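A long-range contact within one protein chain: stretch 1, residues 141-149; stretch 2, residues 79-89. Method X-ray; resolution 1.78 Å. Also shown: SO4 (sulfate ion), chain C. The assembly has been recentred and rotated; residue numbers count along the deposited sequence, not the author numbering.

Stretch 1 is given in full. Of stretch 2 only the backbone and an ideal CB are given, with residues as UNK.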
# COMPACT_ATOMS: atom_id res chain seq x y z
N LEU A 141 0.27 -5.08 -1.43
CA LEU A 141 -0.06 -6.10 -2.40
C LEU A 141 1.18 -6.97 -2.58
O LEU A 141 2.25 -6.46 -2.90
CB LEU A 141 -0.47 -5.48 -3.74
CG LEU A 141 -0.93 -6.53 -4.76
CD1 LEU A 141 -2.27 -7.12 -4.33
CD2 LEU A 141 -1.01 -5.87 -6.16
N LEU A 142 1.01 -8.27 -2.36
CA LEU A 142 2.12 -9.23 -2.48
C LEU A 142 1.81 -10.23 -3.57
O LEU A 142 0.66 -10.63 -3.74
CB LEU A 142 2.28 -9.99 -1.15
CG LEU A 142 2.80 -9.25 0.07
CD1 LEU A 142 2.53 -10.11 1.32
CD2 LEU A 142 4.26 -8.96 -0.08
N ALA A 143 2.84 -10.64 -4.31
CA ALA A 143 2.77 -11.88 -5.07
C ALA A 143 3.73 -12.80 -4.35
O ALA A 143 4.94 -12.61 -4.43
CB ALA A 143 3.19 -11.65 -6.48
N GLY A 144 3.20 -13.73 -3.58
CA GLY A 144 4.03 -14.56 -2.71
C GLY A 144 4.74 -13.69 -1.68
O GLY A 144 4.10 -13.01 -0.87
N ASN A 145 6.07 -13.69 -1.69
CA ASN A 145 6.82 -12.85 -0.76
C ASN A 145 7.39 -11.59 -1.41
O ASN A 145 8.28 -10.95 -0.84
CB ASN A 145 7.91 -13.65 -0.04
CG ASN A 145 7.35 -14.79 0.80
OD1 ASN A 145 6.91 -14.60 1.95
ND2 ASN A 145 7.37 -15.99 0.23
N GLN A 146 6.88 -11.22 -2.58
CA GLN A 146 7.45 -10.11 -3.34
C GLN A 146 6.47 -8.96 -3.34
O GLN A 146 5.33 -9.14 -3.75
CB GLN A 146 7.72 -10.53 -4.79
CG GLN A 146 8.75 -11.66 -4.92
CD GLN A 146 10.13 -11.26 -4.47
OE1 GLN A 146 10.77 -11.98 -3.70
NE2 GLN A 146 10.62 -10.13 -4.96
N ALA A 147 6.92 -7.81 -2.87
CA ALA A 147 6.08 -6.60 -2.86
C ALA A 147 5.77 -6.15 -4.28
O ALA A 147 6.69 -5.98 -5.08
CB ALA A 147 6.80 -5.47 -2.14
N GLN A 148 4.48 -5.90 -4.56
CA GLN A 148 4.05 -5.48 -5.90
C GLN A 148 3.61 -4.02 -5.92
O GLN A 148 3.85 -3.30 -6.89
CB GLN A 148 2.86 -6.32 -6.39
CG GLN A 148 3.16 -7.82 -6.47
CD GLN A 148 4.33 -8.08 -7.35
OE1 GLN A 148 5.35 -8.64 -6.91
NE2 GLN A 148 4.24 -7.61 -8.57
N GLY A 149 2.88 -3.61 -4.90
CA GLY A 149 2.21 -2.32 -5.01
C GLY A 149 1.48 -1.96 -3.74
O GLY A 149 1.43 -2.75 -2.80
N UNK A 79 2.24 -13.49 10.04
CA UNK A 79 2.86 -12.47 9.20
C UNK A 79 3.48 -13.11 8.00
O UNK A 79 3.84 -14.31 8.02
CB UNK A 79 3.91 -11.67 9.98
N UNK A 80 3.55 -12.34 6.93
CA UNK A 80 4.19 -12.76 5.71
C UNK A 80 5.49 -11.99 5.61
O UNK A 80 5.50 -10.74 5.67
CB UNK A 80 3.30 -12.53 4.49
N UNK A 81 6.59 -12.71 5.40
CA UNK A 81 7.88 -12.09 5.18
C UNK A 81 7.95 -11.44 3.80
O UNK A 81 7.60 -12.05 2.78
CB UNK A 81 9.00 -13.12 5.34
N UNK A 82 8.39 -10.19 3.78
CA UNK A 82 8.68 -9.49 2.53
C UNK A 82 10.14 -9.74 2.14
O UNK A 82 11.05 -9.30 2.85
CB UNK A 82 8.40 -7.99 2.67
N UNK A 83 10.33 -10.44 1.03
CA UNK A 83 11.66 -10.88 0.61
C UNK A 83 12.30 -10.02 -0.49
O UNK A 83 13.51 -10.06 -0.70
CB UNK A 83 11.57 -12.33 0.12
N UNK A 84 11.49 -9.22 -1.18
CA UNK A 84 11.99 -8.43 -2.31
C UNK A 84 10.83 -7.72 -2.97
O UNK A 84 9.71 -7.69 -2.42
CB UNK A 84 12.73 -9.31 -3.32
N UNK A 85 11.09 -7.14 -4.14
CA UNK A 85 10.10 -6.32 -4.84
C UNK A 85 10.17 -6.54 -6.36
O UNK A 85 10.06 -5.61 -7.15
CB UNK A 85 10.31 -4.84 -4.51
N UNK A 86 10.35 -7.81 -6.75
CA UNK A 86 10.38 -8.19 -8.16
C UNK A 86 8.95 -8.23 -8.65
O UNK A 86 8.12 -8.93 -8.07
CB UNK A 86 11.08 -9.53 -8.37
N UNK A 87 8.67 -7.48 -9.72
CA UNK A 87 7.31 -7.35 -10.24
C UNK A 87 6.84 -8.65 -10.87
O UNK A 87 7.60 -9.34 -11.55
CB UNK A 87 7.23 -6.21 -11.26
N UNK A 88 5.58 -8.97 -10.61
CA UNK A 88 4.95 -10.17 -11.09
C UNK A 88 4.22 -9.84 -12.38
O UNK A 88 3.74 -8.70 -12.55
CB UNK A 88 4.00 -10.76 -10.04
N UNK A 89 4.15 -10.81 -13.31
CA UNK A 89 3.46 -10.55 -14.56
C UNK A 89 1.94 -10.63 -14.47
O UNK A 89 1.39 -11.16 -13.50
CB UNK A 89 3.95 -11.54 -15.62
S SO4 C . -2.56 -10.01 15.31
O1 SO4 C . -3.51 -9.24 14.51
O2 SO4 C . -1.50 -9.13 15.80
O3 SO4 C . -3.25 -10.62 16.45
O4 SO4 C . -1.96 -11.07 14.51

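Stretch 1 is a beta hairpin, its strands joined by a type II' turn from Ala143 to Gln146, and stretch 2 runs past that turn with a single backbone bridge to it.

Position 79 lies beyond the reach of stretch 1, so the hairpin places no demand on its side chain; the sulfate ion some way beyond suggests a basic one. It is Arg79, whose NH1 donates to sulfate O4 at 3.0 Å and whose NH2 donates to sulfate O2 at 2.9 Å.

Position 80 points toward the hairpin. Its ideal CB is 4.1 Å from Leu142 CD1, with Asn145 OD1 at 4.9 Å, so a compact apolar residue such as valine, isoleucine or alanine would suit. Val80 takes the place, chi1 t, and its CG1 packs 3.7 Å from Leu142 CD1.

At 81 the CA-to-CB bond points sideways, and stretch 1 offers little beyond the Asn145 amide, so many polar residues would do. The residue is Gln81, and its side chain leads away; the close approach is made by the main chain, Gln81 O lying 2.8 Å from Asn145 OD1, in an amide that is probably turned over in the model.

CB at 82 points away, yet Leu142 CD2 is 5.1 Å from the ideal CB of 82, so a branched apolar side chain could still reach back. Val82 does so loosely: Val82 CG2 comes within 4.4 Å of Leu142 CD2 and Val82 CG1 within 4.3 Å of Ala147 CB.

Position 83 is sideways, its ideal CB 3.7 Å from Asn145 O and 3.9 Å from Gln146 OE1; a small residue such as alanine or serine fits readily. Ala83 is found, and its main chain matters most: Ala83 N donates to Asn145 O at 2.8 Å, nearly straight at 169°.

At 84 the visible atoms are decisive. The extended phi/psi of 175/-170 suits glycine, and an ideal CB at 84 would sit 2.8 Å from Gln146 NE2, a clash. Gly84 leaves that space to the glutamine, and Gly84 O accepts from Ala147 N at 2.8 Å, completing the bridge with Gln146.

The CA-to-CB bond at 85 points away overall, although the ideal CB of 85 lies 3.8 Å from Ala147 O; polar or aromatic residues could extend outward. His85 does, bonding through ND1 elsewhere in the structure, while one water donates to both His85 O and Ala147 O, its oxygen 2.8 Å from each.

Sideways again, the ideal CB of 86 lies 3.5 Å from Gln146 NE2, favouring a modest polar residue, perhaps serine or threonine. Thr86 fills the place, and Thr86 OG1 lies 3.4 Å from Gln146 NE2.

Position 87 points away and tolerates many residues; it is Ala87.

At 88 the CB turns toward the hairpin, the ideal CB of 88 lying 3.8 Å from Ala143 CB and 3.5 Å from Gln148 NE2, so small side chains are the natural candidates. Ala88 meets Ala143 methyl to methyl.

Position 89 points away, with phi -79° compatible with proline among others; Pro89 ends the stretch without touching the hairpin.

Stretch 2, residues 79-89: RVQVAGHTAAP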
# COMPACT_ATOMS: atom_id res chain seq x y z
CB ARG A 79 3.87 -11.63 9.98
CG ARG A 79 3.22 -10.44 10.75
CD ARG A 79 3.19 -10.77 12.19
NE ARG A 79 2.57 -9.74 13.01
CZ ARG A 79 1.26 -9.64 13.25
NH1 ARG A 79 0.40 -10.48 12.70
NH2 ARG A 79 0.82 -8.68 14.05
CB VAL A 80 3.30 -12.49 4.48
CG1 VAL A 80 4.00 -12.93 3.18
CG2 VAL A 80 1.94 -13.20 4.64
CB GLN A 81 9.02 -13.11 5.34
CG GLN A 81 9.41 -13.39 6.78
CD GLN A 81 10.21 -12.25 7.41
OE1 GLN A 81 10.91 -11.50 6.73
NE2 GLN A 81 10.10 -12.13 8.72
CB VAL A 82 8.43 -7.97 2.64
CG1 VAL A 82 8.69 -7.29 1.32
CG2 VAL A 82 7.01 -7.72 3.08
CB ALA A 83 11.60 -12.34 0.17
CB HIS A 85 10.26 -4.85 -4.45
CG HIS A 85 11.62 -4.29 -4.73
ND1 HIS A 85 11.92 -3.60 -5.88
CD2 HIS A 85 12.76 -4.31 -4.00
CE1 HIS A 85 13.18 -3.22 -5.86
NE2 HIS A 85 13.72 -3.65 -4.73
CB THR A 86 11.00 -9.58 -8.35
OG1 THR A 86 12.33 -9.57 -7.82
CG2 THR A 86 11.04 -9.93 -9.84
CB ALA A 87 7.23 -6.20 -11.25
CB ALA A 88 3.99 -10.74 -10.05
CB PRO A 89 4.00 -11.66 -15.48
CG PRO A 89 4.34 -12.76 -14.59
CD PRO A 89 4.77 -12.14 -13.27
O HOH W 1 7.34 -4.99 -7.63
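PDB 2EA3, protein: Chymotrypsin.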